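Local coordinates for aminopeptidase N family protein (Idiomarina loihiensis L2TR, PDB 4FGM) that is probably a zinc-dependent aminopeptidase of the M61 family, a metal-bound hydrolase that would trim residues from the amino end of peptides, at residues M1-H12 / P122-A133. Residues are numbered along the deposited sequence; the frame is centred on the assembly and turned at random.
Sequences MIAYDITPIDLH and PCELHLHAPPEA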
loop_
_atom_site.group_PDB
_atom_site.type_symbol
_atom_site.label_atom_id
_atom_site.label_comp_id
_atom_site.label_asym_id
_atom_site.label_seq_id
_atom_site.Cartn_x
_atom_site.Cartn_y
_atom_site.Cartn_z
HETATM N N MSE A 1 -9.462 29.356 -14.894
HETATM C CA MSE A 1 -9.331 27.904 -15.199
HETATM C C MSE A 1 -7.975 27.656 -15.842
HETATM O O MSE A 1 -7.520 28.440 -16.670
HETATM C CB MSE A 1 -10.462 27.461 -16.136
HETATM C CG MSE A 1 -10.112 27.412 -17.626
HETATM SE SE MSE A 1 -9.330 25.710 -18.151
HETATM C CE MSE A 1 -10.272 24.624 -16.858
ATOM N N ILE A 2 -7.328 26.570 -15.446
ATOM C CA ILE A 2 -6.014 26.208 -15.973
ATOM C C ILE A 2 -6.183 25.045 -16.943
ATOM O O ILE A 2 -6.926 24.095 -16.658
ATOM C CB ILE A 2 -5.057 25.790 -14.830
ATOM C CG1 ILE A 2 -4.969 26.912 -13.793
ATOM C CG2 ILE A 2 -3.687 25.452 -15.391
ATOM C CD1 ILE A 2 -4.583 28.254 -14.377
ATOM N N ALA A 3 -5.499 25.109 -18.081
ATOM C CA ALA A 3 -5.627 24.055 -19.089
ATOM C C ALA A 3 -4.352 23.244 -19.291
ATOM O O ALA A 3 -3.259 23.797 -19.434
ATOM C CB ALA A 3 -6.076 24.662 -20.416
ATOM N N TYR A 4 -4.506 21.925 -19.306
ATOM C CA TYR A 4 -3.378 21.022 -19.487
ATOM C C TYR A 4 -3.573 20.150 -20.721
ATOM O O TYR A 4 -4.613 19.525 -20.881
ATOM C CB TYR A 4 -3.232 20.111 -18.261
ATOM C CG TYR A 4 -2.863 20.823 -16.981
ATOM C CD1 TYR A 4 -1.534 21.063 -16.653
ATOM C CD2 TYR A 4 -3.843 21.245 -16.091
ATOM C CE1 TYR A 4 -1.189 21.703 -15.467
ATOM C CE2 TYR A 4 -3.508 21.887 -14.903
ATOM C CZ TYR A 4 -2.181 22.114 -14.598
ATOM O OH TYR A 4 -1.844 22.760 -13.430
ATOM N N ASP A 5 -2.577 20.120 -21.597
ATOM C CA ASP A 5 -2.639 19.272 -22.784
ATOM C C ASP A 5 -1.558 18.215 -22.667
ATOM O O ASP A 5 -0.376 18.543 -22.537
ATOM C CB ASP A 5 -2.420 20.073 -24.065
ATOM C CG ASP A 5 -3.682 20.725 -24.553
ATOM O OD1 ASP A 5 -3.941 21.884 -24.159
ATOM O OD2 ASP A 5 -4.425 20.067 -25.316
ATOM N N ILE A 6 -1.963 16.949 -22.697
ATOM C CA ILE A 6 -1.005 15.855 -22.592
ATOM C C ILE A 6 -1.055 14.918 -23.784
ATOM O O ILE A 6 -2.135 14.516 -24.247
ATOM C CB ILE A 6 -1.238 15.012 -21.317
ATOM C CG1 ILE A 6 -1.060 15.877 -20.068
ATOM C CG2 ILE A 6 -0.257 13.860 -21.278
ATOM C CD1 ILE A 6 -1.461 15.174 -18.780
ATOM N N THR A 7 0.125 14.568 -24.277
ATOM C CA THR A 7 0.220 13.657 -25.402
ATOM C C THR A 7 1.353 12.668 -25.176
ATOM O O THR A 7 2.468 13.064 -24.842
ATOM C CB THR A 7 0.489 14.427 -26.731
ATOM O OG1 THR A 7 -0.545 15.396 -26.947
ATOM C CG2 THR A 7 0.528 13.470 -27.912
ATOM N N PRO A 8 1.072 11.364 -25.309
ATOM C CA PRO A 8 2.119 10.350 -25.127
ATOM C C PRO A 8 2.845 10.415 -26.469
ATOM O O PRO A 8 2.640 9.568 -27.334
ATOM C CB PRO A 8 1.326 9.050 -24.977
ATOM C CG PRO A 8 -0.026 9.501 -24.520
ATOM C CD PRO A 8 -0.258 10.736 -25.345
ATOM N N ILE A 9 3.686 11.429 -26.636
ATOM C CA ILE A 9 4.371 11.668 -27.898
ATOM C C ILE A 9 5.473 10.720 -28.355
ATOM O O ILE A 9 5.632 10.492 -29.553
ATOM C CB ILE A 9 4.937 13.125 -27.932
ATOM C CG1 ILE A 9 5.178 13.559 -29.377
ATOM C CG2 ILE A 9 6.232 13.215 -27.126
ATOM C CD1 ILE A 9 3.895 13.781 -30.162
ATOM N N ASP A 10 6.239 10.173 -27.420
ATOM C CA ASP A 10 7.339 9.294 -27.784
ATOM C C ASP A 10 7.314 7.997 -26.986
ATOM O O ASP A 10 7.827 7.930 -25.865
ATOM C CB ASP A 10 8.667 10.023 -27.556
ATOM C CG ASP A 10 9.845 9.316 -28.219
ATOM O OD1 ASP A 10 9.745 8.089 -28.456
ATOM O OD2 ASP A 10 10.868 9.986 -28.488
ATOM N N LEU A 11 6.730 6.964 -27.577
ATOM C CA LEU A 11 6.620 5.665 -26.930
ATOM C C LEU A 11 7.951 4.971 -26.642
ATOM O O LEU A 11 8.154 4.446 -25.545
ATOM C CB LEU A 11 5.716 4.765 -27.772
ATOM C CG LEU A 11 4.225 4.762 -27.412
ATOM C CD1 LEU A 11 3.791 6.082 -26.821
ATOM C CD2 LEU A 11 3.421 4.427 -28.647
ATOM N N HIS A 12 8.860 4.969 -27.611
ATOM C CA HIS A 12 10.153 4.322 -27.408
ATOM C C HIS A 12 11.059 5.125 -26.478
ATOM O O HIS A 12 11.915 4.554 -25.790
ATOM C CB HIS A 12 10.851 4.088 -28.749
ATOM C CG HIS A 12 10.157 3.087 -29.619
ATOM N ND1 HIS A 12 10.651 2.695 -30.846
ATOM C CD2 HIS A 12 9.003 2.400 -29.442
ATOM C CE1 HIS A 12 9.830 1.812 -31.385
ATOM N NE2 HIS A 12 8.822 1.615 -30.553
ATOM N N PRO A 122 -10.439 25.483 -11.257
ATOM C CA PRO A 122 -10.662 24.256 -12.021
ATOM C C PRO A 122 -9.515 23.951 -12.976
ATOM O O PRO A 122 -8.858 24.861 -13.495
ATOM C CB PRO A 122 -11.962 24.547 -12.765
ATOM C CG PRO A 122 -12.688 25.446 -11.820
ATOM C CD PRO A 122 -11.598 26.385 -11.373
ATOM N N CYS A 123 -9.281 22.661 -13.198
ATOM C CA CYS A 123 -8.232 22.213 -14.099
ATOM C C CYS A 123 -8.817 21.348 -15.198
ATOM O O CYS A 123 -9.517 20.375 -14.931
ATOM C CB CYS A 123 -7.178 21.412 -13.336
ATOM S SG CYS A 123 -6.199 22.384 -12.173
ATOM N N GLU A 124 -8.549 21.722 -16.439
ATOM C CA GLU A 124 -9.033 20.950 -17.567
ATOM C C GLU A 124 -7.854 20.171 -18.111
ATOM O O GLU A 124 -6.726 20.667 -18.133
ATOM C CB GLU A 124 -9.617 21.873 -18.634
ATOM C CG GLU A 124 -11.118 22.019 -18.526
ATOM C CD GLU A 124 -11.695 23.047 -19.486
ATOM O OE1 GLU A 124 -11.182 23.170 -20.620
ATOM O OE2 GLU A 124 -12.676 23.719 -19.101
ATOM N N LEU A 125 -8.108 18.941 -18.530
ATOM C CA LEU A 125 -7.047 18.102 -19.058
ATOM C C LEU A 125 -7.483 17.511 -20.389
ATOM O O LEU A 125 -8.504 16.838 -20.477
ATOM C CB LEU A 125 -6.703 16.989 -18.050
ATOM C CG LEU A 125 -5.480 16.102 -18.311
ATOM C CD1 LEU A 125 -5.047 15.425 -17.022
ATOM C CD2 LEU A 125 -5.809 15.066 -19.358
ATOM N N HIS A 126 -6.702 17.779 -21.424
ATOM C CA HIS A 126 -7.000 17.277 -22.754
ATOM C C HIS A 126 -5.981 16.188 -23.083
ATOM O O HIS A 126 -4.810 16.488 -23.315
ATOM C CB HIS A 126 -6.898 18.422 -23.764
ATOM C CG HIS A 126 -7.541 19.696 -23.299
ATOM N ND1 HIS A 126 -8.896 19.933 -23.403
ATOM C CD2 HIS A 126 -7.016 20.788 -22.689
ATOM C CE1 HIS A 126 -9.177 21.113 -22.879
ATOM N NE2 HIS A 126 -8.054 21.652 -22.437
ATOM N N LEU A 127 -6.424 14.932 -23.086
ATOM C CA LEU A 127 -5.544 13.805 -23.392
ATOM C C LEU A 127 -5.625 13.465 -24.877
ATOM O O LEU A 127 -6.654 12.980 -25.353
ATOM C CB LEU A 127 -5.944 12.566 -22.583
ATOM C CG LEU A 127 -4.859 11.669 -21.973
ATOM C CD1 LEU A 127 -5.340 10.237 -22.032
ATOM C CD2 LEU A 127 -3.552 11.799 -22.703
ATOM N N HIS A 128 -4.532 13.708 -25.594
ATOM C CA HIS A 128 -4.460 13.436 -27.027
ATOM C C HIS A 128 -3.909 12.034 -27.268
ATOM O O HIS A 128 -3.013 11.572 -26.550
ATOM C CB HIS A 128 -3.561 14.480 -27.705
ATOM C CG HIS A 128 -4.020 15.890 -27.493
ATOM N ND1 HIS A 128 -4.977 16.491 -28.284
ATOM C CD2 HIS A 128 -3.708 16.794 -26.534
ATOM C CE1 HIS A 128 -5.236 17.699 -27.820
ATOM N NE2 HIS A 128 -4.480 17.908 -26.757
ATOM N N ALA A 129 -4.452 11.354 -28.275
ATOM C CA ALA A 129 -4.007 10.005 -28.610
ATOM C C ALA A 129 -2.552 10.018 -29.042
ATOM O O ALA A 129 -2.075 10.975 -29.649
ATOM C CB ALA A 129 -4.862 9.422 -29.732
ATOM N N PRO A 130 -1.810 8.962 -28.703
ATOM C CA PRO A 130 -0.413 8.961 -29.128
ATOM C C PRO A 130 -0.383 8.587 -30.613
ATOM O O PRO A 130 -0.957 7.576 -31.019
ATOM C CB PRO A 130 0.217 7.901 -28.229
ATOM C CG PRO A 130 -0.907 6.957 -27.982
ATOM C CD PRO A 130 -2.086 7.863 -27.760
ATOM N N PRO A 131 0.276 9.404 -31.444
ATOM C CA PRO A 131 0.347 9.117 -32.879
ATOM C C PRO A 131 0.774 7.685 -33.176
ATOM O O PRO A 131 0.325 7.079 -34.152
ATOM C CB PRO A 131 1.367 10.137 -33.381
ATOM C CG PRO A 131 1.140 11.295 -32.476
ATOM C CD PRO A 131 1.025 10.628 -31.119
ATOM N N GLU A 132 1.633 7.141 -32.323
ATOM C CA GLU A 132 2.146 5.790 -32.517
ATOM C C GLU A 132 1.218 4.695 -32.020
ATOM O O GLU A 132 1.491 3.515 -32.247
ATOM C CB GLU A 132 3.498 5.643 -31.822
ATOM C CG GLU A 132 4.511 6.710 -32.210
ATOM C CD GLU A 132 5.703 6.758 -31.260
ATOM O OE1 GLU A 132 6.602 5.899 -31.368
ATOM O OE2 GLU A 132 5.732 7.656 -30.393
ATOM N N ALA A 133 0.129 5.079 -31.350
ATOM C CA ALA A 133 -0.821 4.105 -30.807
ATOM C C ALA A 133 -2.215 4.693 -30.681
ATOM O O ALA A 133 -2.793 4.725 -29.592
ATOM C CB ALA A 133 -0.342 3.616 -29.434
HETATM O O HOH W 1 3.230 8.137 -29.747
HETATM O O HOH W 2 8.867 6.136 -30.207
#
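Ile2 to Ile6 pair with Cys123 to Leu127 as neighbouring parallel strands in the N-terminal domain of this M61 peptidase, away from the zinc site. Six backbone hydrogen bonds zip them together, from Ile2 N to Pro122 O (3.0 Å) through to His128 N on Ile6 O (2.9 Å). Strand 15-22 flanks 2-10 on its other edge, making 2-10 an inner strand.

On the buried face, Tyr4 lies against Cys123, whose SG meets the ring at its edge, 3.9 Å from CE2; the Tyr4 hydroxyl is hydrogen-bonded to Leu113 O. Farther along, Ile6 CD1 touches Leu125 CD1 at 4.0 Å, and helices 108-111 and 160-163 pack over this face.

On the other face, Asp5, its CG anti to the carbonyl carbon (chi1 -84°), reaches diagonally past its paired residue His126 to His128. NE2 of His128 donates to OD2, which accepts with its anti lone pair and lies in the plane of the imidazole, at 2.6 Å; carboxylate and ring planes are 17° apart. Replacing Asp5 by an alanine would probably leave NE2 of His128 without this acceptor and the imidazole freer to turn.

Beyond the end of strand 123-127, Pro8 CB packs on Pro130 CB at 3.6 Å. One water lies between Glu132 OE2 and Pro8 O, while OE2 accepts Leu11 N on its syn side, 34° out of the carboxylate plane.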